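Local coordinates for putative sortase (Streptococcus pneumoniae, PDB 2W1J), which probably catalyses the sortase transpeptidation that covalently joins pilin subunits during assembly of the pneumococcal pilus fibre, at residues D8-K13 with M66-I71; R58-H63 with S100-G105; L130-K135 with Y147-V152; K153-T158 with T184-V189; G168-T173 with G191-Y196. All blocks are in the same frame, centred on the assembly; numbering follows the deposited sequence.

Contact 1: residues D8-K13 with M66-I71; sequences DFDKEK and MGHVEI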
# COMPACT_ATOMS: atom_id res chain seq x y z
N ASP A 8 -11.30 12.76 -5.64
CA ASP A 8 -11.66 12.22 -6.94
C ASP A 8 -11.96 10.73 -6.86
O ASP A 8 -12.94 10.24 -7.44
CB ASP A 8 -10.54 12.46 -7.96
CG ASP A 8 -10.87 11.88 -9.33
OD1 ASP A 8 -11.76 12.43 -10.02
OD2 ASP A 8 -10.25 10.87 -9.72
N PHE A 9 -11.12 10.00 -6.14
CA PHE A 9 -11.31 8.56 -6.00
C PHE A 9 -12.61 8.21 -5.30
O PHE A 9 -13.38 7.37 -5.78
CB PHE A 9 -10.13 7.91 -5.27
CG PHE A 9 -10.28 6.42 -5.13
CD1 PHE A 9 -9.78 5.58 -6.10
CD2 PHE A 9 -10.94 5.88 -4.04
CE1 PHE A 9 -9.92 4.21 -5.99
CE2 PHE A 9 -11.09 4.50 -3.92
CZ PHE A 9 -10.57 3.67 -4.89
N ASP A 10 -12.87 8.84 -4.17
CA ASP A 10 -14.09 8.54 -3.42
C ASP A 10 -15.36 8.92 -4.19
O ASP A 10 -16.35 8.19 -4.17
CB ASP A 10 -14.08 9.21 -2.05
CG ASP A 10 -13.02 8.63 -1.12
OD1 ASP A 10 -12.49 7.53 -1.40
OD2 ASP A 10 -12.72 9.29 -0.11
N LYS A 11 -15.33 10.06 -4.87
CA LYS A 11 -16.47 10.50 -5.68
C LYS A 11 -16.75 9.50 -6.81
O LYS A 11 -17.89 9.09 -7.02
CB LYS A 11 -16.23 11.90 -6.25
CG LYS A 11 -17.35 12.42 -7.14
CD LYS A 11 -17.14 13.89 -7.48
CE LYS A 11 -18.18 14.39 -8.47
NZ LYS A 11 -18.02 15.84 -8.77
N GLU A 12 -15.69 9.12 -7.53
CA GLU A 12 -15.84 8.20 -8.65
C GLU A 12 -16.22 6.80 -8.17
O GLU A 12 -17.04 6.12 -8.79
CB GLU A 12 -14.56 8.14 -9.47
CG GLU A 12 -14.33 9.37 -10.34
CD GLU A 12 -15.41 9.56 -11.39
OE1 GLU A 12 -15.82 8.57 -12.03
OE2 GLU A 12 -15.84 10.72 -11.60
N LYS A 13 -15.61 6.37 -7.08
CA LYS A 13 -15.98 5.10 -6.46
C LYS A 13 -17.48 5.04 -6.24
O LYS A 13 -18.14 4.03 -6.51
CB LYS A 13 -15.25 4.98 -5.12
CG LYS A 13 -15.69 3.82 -4.24
CD LYS A 13 -14.80 3.74 -3.00
CE LYS A 13 -15.43 2.86 -1.93
NZ LYS A 13 -14.47 2.64 -0.82
N MET A 66 -5.43 3.11 -7.31
CA MET A 66 -6.07 1.87 -6.86
C MET A 66 -6.71 2.01 -5.49
O MET A 66 -7.30 1.06 -4.96
CB MET A 66 -5.09 0.70 -6.89
CG MET A 66 -4.21 0.58 -5.66
SD MET A 66 -3.24 -0.94 -5.65
CE MET A 66 -2.10 -0.62 -7.00
N GLY A 67 -6.63 3.20 -4.91
CA GLY A 67 -7.28 3.46 -3.62
C GLY A 67 -6.49 4.47 -2.83
O GLY A 67 -5.74 5.27 -3.40
N HIS A 68 -6.68 4.48 -1.51
CA HIS A 68 -5.87 5.34 -0.66
C HIS A 68 -5.64 4.70 0.69
O HIS A 68 -6.39 3.81 1.11
CB HIS A 68 -6.38 6.79 -0.55
CG HIS A 68 -7.84 6.95 -0.24
ND1 HIS A 68 -8.28 7.45 0.97
CD2 HIS A 68 -8.94 6.80 -1.01
CE1 HIS A 68 -9.60 7.53 0.95
NE2 HIS A 68 -10.03 7.15 -0.24
N VAL A 69 -4.57 5.14 1.33
CA VAL A 69 -4.22 4.68 2.67
C VAL A 69 -4.39 5.84 3.64
O VAL A 69 -3.78 6.91 3.47
CB VAL A 69 -2.78 4.10 2.73
CG1 VAL A 69 -1.74 5.09 2.23
CG2 VAL A 69 -2.47 3.57 4.12
N GLU A 70 -5.23 5.63 4.64
CA GLU A 70 -5.62 6.66 5.59
C GLU A 70 -5.08 6.28 6.97
O GLU A 70 -5.35 5.18 7.47
CB GLU A 70 -7.15 6.74 5.62
CG GLU A 70 -7.68 7.83 6.54
CD GLU A 70 -9.18 7.74 6.78
OE1 GLU A 70 -9.82 6.78 6.31
OE2 GLU A 70 -9.71 8.65 7.46
N ILE A 71 -4.32 7.18 7.58
CA ILE A 71 -3.75 6.91 8.89
C ILE A 71 -4.11 8.10 9.78
O ILE A 71 -3.36 9.08 9.89
CB ILE A 71 -2.22 6.73 8.84
CG1 ILE A 71 -1.79 5.90 7.62
CG2 ILE A 71 -1.73 6.12 10.16
CD1 ILE A 71 -0.28 5.86 7.42
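Helix 8-13 crosses strand 66-71 with the two axes 9.2 Å apart and their directions at 127°, Phe9 lying nearest Gly67. The contact packs an N-terminal helix onto a strand of the sortase beta-barrel and adds a His-carboxylate hydrogen bond. Phe9 has CG anti to its backbone N, and its ring lies against the backbone of Gly67. Gly67 CA sits over one ring face, 3.5 Å from Phe9 CZ, as a CH-pi contact. Beside it the His68 ring crosses Phe9 obliquely, with Phe9 CD2 in the His68 ring plane. His68 takes the crowded first torsion, CG between backbone N and carbonyl carbon, and so brings its edge to the helix. ND1 bonds to Asp77 and NE2 to Asp10, which fixes the ring's rotation, and the ring stacks on His139. A carboxylate at each nitrogen would probably favour the charged imidazolium. His68 NE2 donates to the syn lone pair of Asp10 OD1 at 2.7 Å, 160° at the hydrogen.

Contact 2: residues R58-H63 with S100-G105; sequences RMLEIH and SLPIGG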
# COMPACT_ATOMS: atom_id res chain seq x y z
N ARG A 58 -4.78 -2.67 -13.06
CA ARG A 58 -5.78 -1.86 -13.77
C ARG A 58 -7.21 -2.11 -13.29
O ARG A 58 -8.03 -1.19 -13.26
CB ARG A 58 -5.67 -2.05 -15.28
CG ARG A 58 -4.39 -1.48 -15.89
CD ARG A 58 -4.41 -1.58 -17.40
NE ARG A 58 -5.31 -0.59 -17.99
CZ ARG A 58 -5.68 -0.57 -19.26
NH1 ARG A 58 -5.22 -1.50 -20.10
NH2 ARG A 58 -6.50 0.37 -19.71
N MET A 59 -7.51 -3.35 -12.91
CA MET A 59 -8.86 -3.69 -12.48
C MET A 59 -9.31 -2.92 -11.24
O MET A 59 -10.50 -2.71 -11.03
CB MET A 59 -9.03 -5.21 -12.28
CG MET A 59 -8.54 -5.74 -10.94
SD MET A 59 -6.75 -5.69 -10.72
CE MET A 59 -6.22 -7.16 -11.60
N LEU A 60 -8.35 -2.51 -10.42
CA LEU A 60 -8.64 -1.80 -9.17
C LEU A 60 -8.61 -0.29 -9.33
O LEU A 60 -8.93 0.45 -8.39
CB LEU A 60 -7.65 -2.22 -8.08
CG LEU A 60 -7.85 -3.64 -7.53
CD1 LEU A 60 -6.85 -3.92 -6.42
CD2 LEU A 60 -9.29 -3.81 -7.01
N GLU A 61 -8.25 0.18 -10.52
CA GLU A 61 -7.93 1.60 -10.69
C GLU A 61 -9.10 2.44 -11.16
O GLU A 61 -9.85 2.03 -12.04
CB GLU A 61 -6.77 1.77 -11.67
CG GLU A 61 -5.46 1.28 -11.12
CD GLU A 61 -4.34 1.36 -12.13
OE1 GLU A 61 -4.57 1.83 -13.26
OE2 GLU A 61 -3.22 0.93 -11.79
N ILE A 62 -9.23 3.62 -10.56
CA ILE A 62 -10.03 4.70 -11.12
C ILE A 62 -9.07 5.85 -11.39
O ILE A 62 -8.42 6.36 -10.48
CB ILE A 62 -11.11 5.20 -10.13
CG1 ILE A 62 -12.03 4.06 -9.69
CG2 ILE A 62 -11.90 6.34 -10.77
CD1 ILE A 62 -13.12 4.50 -8.72
N HIS A 63 -8.96 6.24 -12.66
CA HIS A 63 -8.00 7.25 -13.06
C HIS A 63 -6.63 6.96 -12.45
O HIS A 63 -6.01 7.83 -11.84
CB HIS A 63 -8.48 8.64 -12.64
CG HIS A 63 -9.82 8.99 -13.19
ND1 HIS A 63 -10.76 9.72 -12.48
CD2 HIS A 63 -10.40 8.71 -14.39
CE1 HIS A 63 -11.84 9.88 -13.22
NE2 HIS A 63 -11.65 9.27 -14.38
N SER A 100 0.54 -8.76 -2.42
CA SER A 100 -0.89 -8.89 -2.70
C SER A 100 -1.51 -7.54 -3.03
O SER A 100 -1.13 -6.51 -2.44
CB SER A 100 -1.62 -9.43 -1.46
OG SER A 100 -1.05 -10.62 -0.97
N LEU A 101 -2.47 -7.53 -3.95
CA LEU A 101 -3.30 -6.34 -4.13
C LEU A 101 -4.07 -6.05 -2.85
O LEU A 101 -4.41 -6.98 -2.10
CB LEU A 101 -4.28 -6.54 -5.27
CG LEU A 101 -3.65 -6.78 -6.64
CD1 LEU A 101 -4.73 -7.10 -7.66
CD2 LEU A 101 -2.87 -5.53 -7.07
N PRO A 102 -4.35 -4.76 -2.59
CA PRO A 102 -4.94 -4.36 -1.31
C PRO A 102 -6.45 -4.58 -1.30
O PRO A 102 -7.24 -3.63 -1.30
CB PRO A 102 -4.57 -2.88 -1.22
CG PRO A 102 -4.52 -2.43 -2.65
CD PRO A 102 -3.93 -3.60 -3.40
N ILE A 103 -6.83 -5.85 -1.25
CA ILE A 103 -8.23 -6.27 -1.14
C ILE A 103 -8.46 -7.20 0.05
O ILE A 103 -9.58 -7.65 0.27
CB ILE A 103 -8.73 -6.94 -2.44
CG1 ILE A 103 -7.95 -8.23 -2.72
CG2 ILE A 103 -8.63 -5.97 -3.59
CD1 ILE A 103 -8.52 -9.09 -3.85
N GLY A 104 -7.42 -7.47 0.82
CA GLY A 104 -7.55 -8.30 2.02
C GLY A 104 -7.86 -9.75 1.73
O GLY A 104 -7.88 -10.18 0.57
N GLY A 105 -8.09 -10.49 2.81
CA GLY A 105 -8.36 -11.92 2.74
C GLY A 105 -7.35 -12.71 3.56
O GLY A 105 -6.25 -12.23 3.84
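Two irregular segments meet beside the sortase beta-barrel: a short 3-10 turn, 58-60, which precedes strand 65-71, and the loop 100-105, folded about an inverse gamma turn centred on Pro102. That turn is closed by Ile103 N bonding to Leu101 O at 2.8 Å, and it turns Leu101 and Ile103 toward the same neighbour. The tight part is Leu60. Its CG is anti to the carbonyl carbon, and CD1 fits among three residues of the loop. Leu60 CD1 lies 3.8 Å from Leu101 CB, where the two leucines cross obliquely, and 3.9 Å from Ile103 CG2, where the chains cross at about a right angle. Pro102 CD is a looser third neighbour, 4.2 Å from Leu60 CD1. The other methyl, Leu60 CD2, reaches only Ile103 CG2, at 4.1 Å. No hydrogen bond joins the segments, so the fit is wholly apolar. Met66 lies against both Leu60 and Pro102, while helix 18-33 covers Leu101 and Ile103 through Phe31 and Met25. Toward solvent the contact thins to partly exposed Met59, which makes a single approach. The methionine chain, bent at chi2 and chi3, meets Leu101 tip to tip, with Met59 SD 3.9 Å from Leu101 CD1.

Contact 3: residues L130-K135 with Y147-V152; sequences LKVGDK and YQVDQV
A type II beta turn, Lys131 to Asp134, leads into strand 135-139 of the sortase beta-barrel and docks on strand 147-152. Two nearly straight backbone bonds tie it down: Gly133 N gives to a lone pair of Val149 O at 2.8 Å, and Val149 N gives to Asp134 O, nearly along the C=O axis. Lys135 and Gln148 follow as an antiparallel non-hydrogen-bonded pair. Val149 carries the packing. Val149 CB lies 3.6 Å from both Lys131 O and Asp134 O, the carbonyls at the two ends of the turn. Val149 CG1, anti to the backbone N, passes on to Val132 CA at 3.8 Å. Val149 CG2, anti to the carbonyl carbon, comes closer still, 3.4 Å from Asp134 O. The branched tip thus packs against the turn's backbone, at Lys131 O, Val132 CA and Asp134 O, and Val189 and Phe136 pack on it from the barrel. Outside lies exposed Val132, whose CG1 rests on the backbone of Asp150; there Asp150 and Gln151 form a classic bulge opposite Arg190. The turn also braces itself: Lys131 N meets Asp134 OD2 at 2.8 Å from above the carboxylate plane.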
# COMPACT_ATOMS: atom_id res chain seq x y z
N LEU A 130 4.04 6.09 14.66
CA LEU A 130 3.03 5.07 14.85
C LEU A 130 3.43 4.06 15.90
O LEU A 130 4.60 3.66 16.00
CB LEU A 130 2.74 4.35 13.53
CG LEU A 130 2.11 5.23 12.46
CD1 LEU A 130 1.87 4.39 11.21
CD2 LEU A 130 0.82 5.88 12.97
N LYS A 131 2.44 3.64 16.68
CA LYS A 131 2.63 2.71 17.78
C LYS A 131 1.82 1.45 17.52
O LYS A 131 0.78 1.51 16.86
CB LYS A 131 2.17 3.33 19.09
CG LYS A 131 2.96 4.56 19.49
CD LYS A 131 2.55 5.07 20.85
CE LYS A 131 3.10 4.19 21.96
NZ LYS A 131 2.87 4.76 23.34
N VAL A 132 2.26 0.33 18.07
CA VAL A 132 1.42 -0.85 18.06
C VAL A 132 0.04 -0.47 18.63
O VAL A 132 -0.07 0.34 19.56
CB VAL A 132 2.05 -2.01 18.84
CG1 VAL A 132 3.30 -2.50 18.13
CG2 VAL A 132 2.35 -1.62 20.30
N GLY A 133 -1.01 -1.03 18.04
CA GLY A 133 -2.37 -0.69 18.42
C GLY A 133 -2.99 0.43 17.61
O GLY A 133 -4.21 0.56 17.55
N ASP A 134 -2.18 1.28 16.98
CA ASP A 134 -2.73 2.30 16.11
C ASP A 134 -3.42 1.67 14.91
O ASP A 134 -3.03 0.59 14.45
CB ASP A 134 -1.65 3.29 15.62
CG ASP A 134 -1.15 4.22 16.71
OD1 ASP A 134 -1.79 4.31 17.78
OD2 ASP A 134 -0.11 4.86 16.48
N LYS A 135 -4.42 2.37 14.37
CA LYS A 135 -5.19 1.87 13.23
C LYS A 135 -4.87 2.61 11.94
O LYS A 135 -4.49 3.78 11.94
CB LYS A 135 -6.70 1.94 13.53
CG LYS A 135 -7.12 0.99 14.67
CD LYS A 135 -8.62 1.03 14.92
CE LYS A 135 -8.99 0.19 16.14
NZ LYS A 135 -10.43 0.33 16.47
N TYR A 147 -6.99 -1.97 9.59
CA TYR A 147 -5.82 -2.70 10.05
C TYR A 147 -5.33 -2.12 11.37
O TYR A 147 -5.48 -0.91 11.62
CB TYR A 147 -4.70 -2.65 8.99
CG TYR A 147 -5.03 -3.51 7.79
CD1 TYR A 147 -5.87 -3.05 6.77
CD2 TYR A 147 -4.57 -4.83 7.73
CE1 TYR A 147 -6.21 -3.89 5.71
CE2 TYR A 147 -4.92 -5.67 6.68
CZ TYR A 147 -5.74 -5.19 5.67
OH TYR A 147 -6.10 -6.01 4.62
N GLN A 148 -4.73 -2.96 12.20
CA GLN A 148 -4.20 -2.53 13.49
C GLN A 148 -2.73 -2.91 13.57
O GLN A 148 -2.36 -4.06 13.37
CB GLN A 148 -4.99 -3.19 14.61
CG GLN A 148 -4.51 -2.84 16.01
CD GLN A 148 -5.35 -3.55 17.05
OE1 GLN A 148 -6.57 -3.61 16.95
NE2 GLN A 148 -4.69 -4.13 18.05
N VAL A 149 -1.88 -1.91 13.84
CA VAL A 149 -0.44 -2.14 13.87
C VAL A 149 -0.10 -3.16 14.95
O VAL A 149 -0.50 -3.02 16.11
CB VAL A 149 0.31 -0.83 14.14
CG1 VAL A 149 1.81 -1.10 14.26
CG2 VAL A 149 -0.01 0.18 13.05
N ASP A 150 0.66 -4.19 14.56
CA ASP A 150 1.13 -5.19 15.52
C ASP A 150 2.64 -5.40 15.56
O ASP A 150 3.14 -6.08 16.45
CB ASP A 150 0.42 -6.54 15.33
CG ASP A 150 1.00 -7.37 14.18
OD1 ASP A 150 1.54 -6.80 13.24
OD2 ASP A 150 0.92 -8.63 14.22
N GLN A 151 3.38 -4.80 14.63
CA GLN A 151 4.83 -5.01 14.56
C GLN A 151 5.44 -3.87 13.79
O GLN A 151 4.97 -3.53 12.70
CB GLN A 151 5.17 -6.34 13.89
CG GLN A 151 6.68 -6.60 13.76
CD GLN A 151 6.97 -7.95 13.15
OE1 GLN A 151 7.02 -8.97 13.84
NE2 GLN A 151 7.18 -7.97 11.83
N VAL A 152 6.47 -3.25 14.37
CA VAL A 152 7.25 -2.22 13.69
C VAL A 152 8.69 -2.70 13.72
O VAL A 152 9.20 -3.09 14.77
CB VAL A 152 7.13 -0.87 14.39
CG1 VAL A 152 8.02 0.16 13.70
CG2 VAL A 152 5.66 -0.42 14.41

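Contact 4: residues K153-T158 with T184-V189; sequences KVIEPT and THRLLV
Strands 153-155 and 185-189 pair antiparallel in the sortase beta-barrel, and the loop after the first strand folds back over an arginine. Four backbone bonds link Lys153 with Leu188 and Ile155 with Arg186; Val154 and Leu187 form the non-hydrogen-bonded pair between them. On the face of Ile155, Arg186 and Leu188, chains cross at about right angles. Ile155 CG1, in the crowded position between backbone N and carbonyl carbon, lies 3.7 Å from Arg186 CB, while Ile155 CG2 meets Leu188 CD1 at 4.1 Å. Lys153 instead runs alongside Leu188, its NZ reaching Asp162. Val154, on the other face with Leu187, crosses the His185 side chain at about a right angle, Val154 CG1 3.7 Å from His185 CB. Arg186 bends at chi2 (-68°), which lays its guanidinium flat under Pro157: Pro157 CG stands over the centre of that group, 3.5 Å from Arg186 CZ. NH1 turns back to His185 O, bonding from above the carbonyl plane, and NH2 makes a salt bridge with Asp42. Arg186 also touches Cys177 and Trp44. It is probably the arginine of the sortase His-Cys-Arg site, and the Asp42 and Trp44 contacts are consistent with the lid of class C pilin sortases. A water bridges Pro157 and Arg186, donating to Pro157 O at 3.1 Å and accepting a weak bond from Arg186 NE at 3.4 Å.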
# COMPACT_ATOMS: atom_id res chain seq x y z
N LYS A 153 9.35 -2.72 12.57
CA LYS A 153 10.72 -3.18 12.57
C LYS A 153 11.57 -2.47 11.53
O LYS A 153 11.06 -1.86 10.59
CB LYS A 153 10.82 -4.70 12.44
CG LYS A 153 10.49 -5.22 11.07
CD LYS A 153 10.48 -6.77 11.07
CE LYS A 153 11.86 -7.36 11.27
NZ LYS A 153 11.86 -8.85 11.34
N VAL A 154 12.88 -2.55 11.75
CA VAL A 154 13.85 -1.96 10.84
C VAL A 154 14.62 -3.08 10.13
O VAL A 154 15.05 -4.04 10.77
CB VAL A 154 14.80 -1.02 11.59
CG1 VAL A 154 15.87 -0.46 10.65
CG2 VAL A 154 14.01 0.10 12.25
N ILE A 155 14.75 -2.96 8.81
CA ILE A 155 15.45 -3.97 8.01
C ILE A 155 16.48 -3.31 7.10
O ILE A 155 16.43 -2.09 6.85
CB ILE A 155 14.46 -4.76 7.09
CG1 ILE A 155 13.75 -3.81 6.12
CG2 ILE A 155 13.45 -5.55 7.91
CD1 ILE A 155 13.06 -4.49 4.93
N GLU A 156 17.40 -4.11 6.57
CA GLU A 156 18.22 -3.62 5.47
C GLU A 156 17.41 -3.68 4.18
O GLU A 156 16.47 -4.47 4.06
CB GLU A 156 19.52 -4.40 5.35
CG GLU A 156 19.28 -5.86 5.10
CD GLU A 156 20.55 -6.68 5.06
OE1 GLU A 156 21.52 -6.34 5.77
OE2 GLU A 156 20.55 -7.68 4.31
N PRO A 157 17.76 -2.83 3.20
CA PRO A 157 16.89 -2.60 2.06
C PRO A 157 16.56 -3.81 1.18
O PRO A 157 15.52 -3.81 0.52
CB PRO A 157 17.63 -1.53 1.26
CG PRO A 157 18.34 -0.74 2.32
CD PRO A 157 18.81 -1.79 3.30
N THR A 158 17.42 -4.81 1.13
CA THR A 158 17.17 -5.94 0.23
C THR A 158 16.68 -7.20 0.93
O THR A 158 16.61 -8.27 0.32
CB THR A 158 18.40 -6.27 -0.63
OG1 THR A 158 19.53 -6.47 0.22
CG2 THR A 158 18.68 -5.15 -1.60
N THR A 184 19.46 4.61 5.34
CA THR A 184 20.28 3.44 5.05
C THR A 184 19.47 2.15 5.19
O THR A 184 19.88 1.09 4.69
CB THR A 184 21.46 3.37 6.02
OG1 THR A 184 20.97 3.62 7.34
CG2 THR A 184 22.52 4.43 5.67
N HIS A 185 18.32 2.24 5.87
CA HIS A 185 17.52 1.08 6.21
C HIS A 185 16.08 1.34 5.82
O HIS A 185 15.77 2.38 5.23
CB HIS A 185 17.66 0.77 7.70
CG HIS A 185 19.03 0.31 8.06
ND1 HIS A 185 20.09 1.18 8.23
CD2 HIS A 185 19.55 -0.94 8.19
CE1 HIS A 185 21.18 0.49 8.50
NE2 HIS A 185 20.88 -0.80 8.48
N ARG A 186 15.20 0.40 6.13
CA ARG A 186 13.78 0.58 5.85
C ARG A 186 12.98 0.32 7.12
O ARG A 186 13.34 -0.56 7.92
CB ARG A 186 13.29 -0.37 4.74
CG ARG A 186 14.13 -0.32 3.46
CD ARG A 186 14.02 1.00 2.73
NE ARG A 186 14.88 1.06 1.55
CZ ARG A 186 15.99 1.77 1.44
NH1 ARG A 186 16.44 2.50 2.45
NH2 ARG A 186 16.68 1.76 0.29
N LEU A 187 11.93 1.11 7.30
CA LEU A 187 11.00 0.96 8.41
C LEU A 187 9.75 0.27 7.88
O LEU A 187 9.18 0.69 6.86
CB LEU A 187 10.62 2.35 8.94
CG LEU A 187 9.63 2.39 10.11
CD1 LEU A 187 10.27 1.82 11.34
CD2 LEU A 187 9.15 3.81 10.37
N LEU A 188 9.33 -0.77 8.59
CA LEU A 188 8.15 -1.56 8.24
C LEU A 188 7.14 -1.45 9.36
O LEU A 188 7.43 -1.88 10.49
CB LEU A 188 8.52 -3.04 8.12
CG LEU A 188 9.50 -3.48 7.05
CD1 LEU A 188 9.55 -4.99 6.93
CD2 LEU A 188 9.21 -2.85 5.73
N VAL A 189 5.97 -0.91 9.07
CA VAL A 189 4.90 -0.84 10.04
C VAL A 189 3.83 -1.80 9.56
O VAL A 189 3.17 -1.54 8.55
CB VAL A 189 4.36 0.59 10.16
CG1 VAL A 189 3.13 0.62 11.05
CG2 VAL A 189 5.45 1.53 10.70
O HOH W 1 13.25 -1.68 0.46

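Contact 5: residues G168-T173 with G191-Y196; sequences GHDYVT and GHRIPY
Asp170 OD2 and Arg193 NH1 form a salt bridge of 3.1 Å. NH1 approaches the syn lone pair of OD2 close to the guanidinium plane, but the carboxylate and guanidinium stand 84° apart, so one oxygen makes the bond and the groups do not pair side by side. Both residues hold CG anti to the backbone N, and Arg193 then bends at chi2 (75°), curling round the carboxylate so that Arg193 CG is 3.3 Å from Asp170 OD2. The backbone sets this up: Arg193 N bonds to Asp170 O at 2.9 Å. Farther along, Val172 and Gly191 exchange bonds as a hydrogen-bonded pair, the one from Gly191 N to Val172 O being almost straight at 178°. Between these two pairs Tyr171 and His192 form a non-hydrogen-bonded pair, with Tyr171 CE1 3.9 Å from His192 CB and Gly191 O at the edge of the tyrosine ring. One face of that ring carries His169 CB, and the ring also makes a cation-pi contact with Arg190. Beyond the two strands, Tyr147 OH bonds to Asp170 OD1 and Gly105 N to Asp170 OD2, so the carboxylate is gripped by three residues and its rotation is fixed; this would probably stabilise the ionised form. The whole is the open end of the antiparallel beta hairpin made by strands 170-178 and 185-194 in the sortase beta-barrel.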
# COMPACT_ATOMS: atom_id res chain seq x y z
N GLY A 168 -2.36 -17.78 6.80
CA GLY A 168 -3.23 -17.65 7.96
C GLY A 168 -3.40 -16.24 8.51
O GLY A 168 -4.08 -16.03 9.52
N HIS A 169 -2.79 -15.26 7.83
CA HIS A 169 -2.87 -13.86 8.24
C HIS A 169 -3.26 -12.95 7.07
O HIS A 169 -3.01 -13.26 5.90
CB HIS A 169 -1.54 -13.40 8.86
CG HIS A 169 -1.16 -14.17 10.09
ND1 HIS A 169 -1.47 -13.73 11.36
CD2 HIS A 169 -0.49 -15.34 10.25
CE1 HIS A 169 -1.03 -14.61 12.25
NE2 HIS A 169 -0.42 -15.58 11.60
N ASP A 170 -3.86 -11.82 7.42
CA ASP A 170 -4.26 -10.77 6.48
C ASP A 170 -3.51 -9.52 6.95
O ASP A 170 -3.92 -8.88 7.93
CB ASP A 170 -5.78 -10.59 6.57
CG ASP A 170 -6.35 -9.52 5.65
OD1 ASP A 170 -5.59 -8.66 5.14
OD2 ASP A 170 -7.60 -9.51 5.45
N TYR A 171 -2.41 -9.20 6.27
CA TYR A 171 -1.49 -8.14 6.68
C TYR A 171 -1.37 -7.05 5.63
O TYR A 171 -1.44 -7.31 4.42
CB TYR A 171 -0.08 -8.72 6.88
CG TYR A 171 0.17 -9.53 8.12
CD1 TYR A 171 -0.19 -9.07 9.39
CD2 TYR A 171 0.87 -10.74 8.05
CE1 TYR A 171 0.11 -9.81 10.54
CE2 TYR A 171 1.18 -11.48 9.18
CZ TYR A 171 0.79 -11.01 10.42
OH TYR A 171 1.10 -11.74 11.55
N VAL A 172 -1.17 -5.82 6.08
CA VAL A 172 -0.67 -4.75 5.22
C VAL A 172 0.54 -4.16 5.93
O VAL A 172 0.48 -3.87 7.13
CB VAL A 172 -1.72 -3.66 4.96
CG1 VAL A 172 -1.10 -2.43 4.29
CG2 VAL A 172 -2.85 -4.21 4.09
N THR A 173 1.64 -4.01 5.20
CA THR A 173 2.82 -3.32 5.72
C THR A 173 3.01 -2.00 4.99
O THR A 173 2.93 -1.93 3.76
CB THR A 173 4.08 -4.20 5.59
OG1 THR A 173 3.93 -5.35 6.44
CG2 THR A 173 5.36 -3.45 5.98
N GLY A 191 0.35 -3.99 9.97
CA GLY A 191 -0.94 -4.14 10.65
C GLY A 191 -1.64 -5.42 10.23
O GLY A 191 -1.47 -5.87 9.10
N HIS A 192 -2.42 -6.00 11.15
CA HIS A 192 -3.31 -7.11 10.80
C HIS A 192 -4.73 -6.60 10.63
O HIS A 192 -5.14 -5.63 11.27
CB HIS A 192 -3.26 -8.26 11.82
CG HIS A 192 -3.63 -7.88 13.21
ND1 HIS A 192 -4.92 -7.65 13.64
CD2 HIS A 192 -2.84 -7.71 14.30
CE1 HIS A 192 -4.91 -7.34 14.92
NE2 HIS A 192 -3.66 -7.36 15.35
N ARG A 193 -5.47 -7.29 9.77
CA ARG A 193 -6.84 -6.92 9.48
C ARG A 193 -7.70 -7.06 10.74
O ARG A 193 -7.54 -8.03 11.50
CB ARG A 193 -7.36 -7.85 8.39
CG ARG A 193 -8.76 -7.56 7.90
CD ARG A 193 -8.81 -6.34 6.99
NE ARG A 193 -10.18 -6.12 6.51
CZ ARG A 193 -10.72 -6.78 5.49
NH1 ARG A 193 -10.00 -7.67 4.80
NH2 ARG A 193 -11.98 -6.53 5.13
N ILE A 194 -8.60 -6.10 10.97
CA ILE A 194 -9.57 -6.20 12.06
C ILE A 194 -10.96 -5.89 11.52
O ILE A 194 -11.11 -5.28 10.46
CB ILE A 194 -9.24 -5.22 13.22
CG1 ILE A 194 -9.26 -3.75 12.75
CG2 ILE A 194 -7.90 -5.59 13.85
CD1 ILE A 194 -9.13 -2.74 13.89
N PRO A 195 -12.01 -6.28 12.25
CA PRO A 195 -13.35 -6.01 11.73
C PRO A 195 -13.65 -4.52 11.66
O PRO A 195 -13.13 -3.72 12.45
CB PRO A 195 -14.27 -6.70 12.75
CG PRO A 195 -13.43 -7.80 13.30
CD PRO A 195 -12.04 -7.22 13.38
N TYR A 196 -14.48 -4.15 10.69
CA TYR A 196 -14.85 -2.77 10.45
C TYR A 196 -16.25 -2.76 9.90
O TYR A 196 -16.54 -3.46 8.93
CB TYR A 196 -13.92 -2.17 9.40
CG TYR A 196 -14.25 -0.74 9.01
CD1 TYR A 196 -13.83 0.32 9.79
CD2 TYR A 196 -14.97 -0.45 7.85
CE1 TYR A 196 -14.11 1.63 9.44
CE2 TYR A 196 -15.26 0.86 7.49
CZ TYR A 196 -14.83 1.89 8.30
OH TYR A 196 -15.11 3.20 7.96

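Contacts 3, 4 and 5 lie on neighbouring strands (144-155, 185-194, 170-178) of the sheet that contact 1 also reaches; the centres of 3 and 5 are about 10 Å apart. Contact 3 runs on into contact 4, where Val152 CG1 packs 3.7 Å from Leu187 CD1. Contacts 4 and 5 are separate parts of strand 185-194, joined by Leu188 CB against Thr173 CG2 at 3.8 Å. Contact 2 touches contact 5 through Gly104 CA, 3.8 Å from Arg193 NH1, and contact 1 through Met66 SD, 3.6 Å from Pro102 CD. The probable active-site arginine belongs to contact 4, whose centre is about 27 Å from that of contact 1, across the centre of the chain.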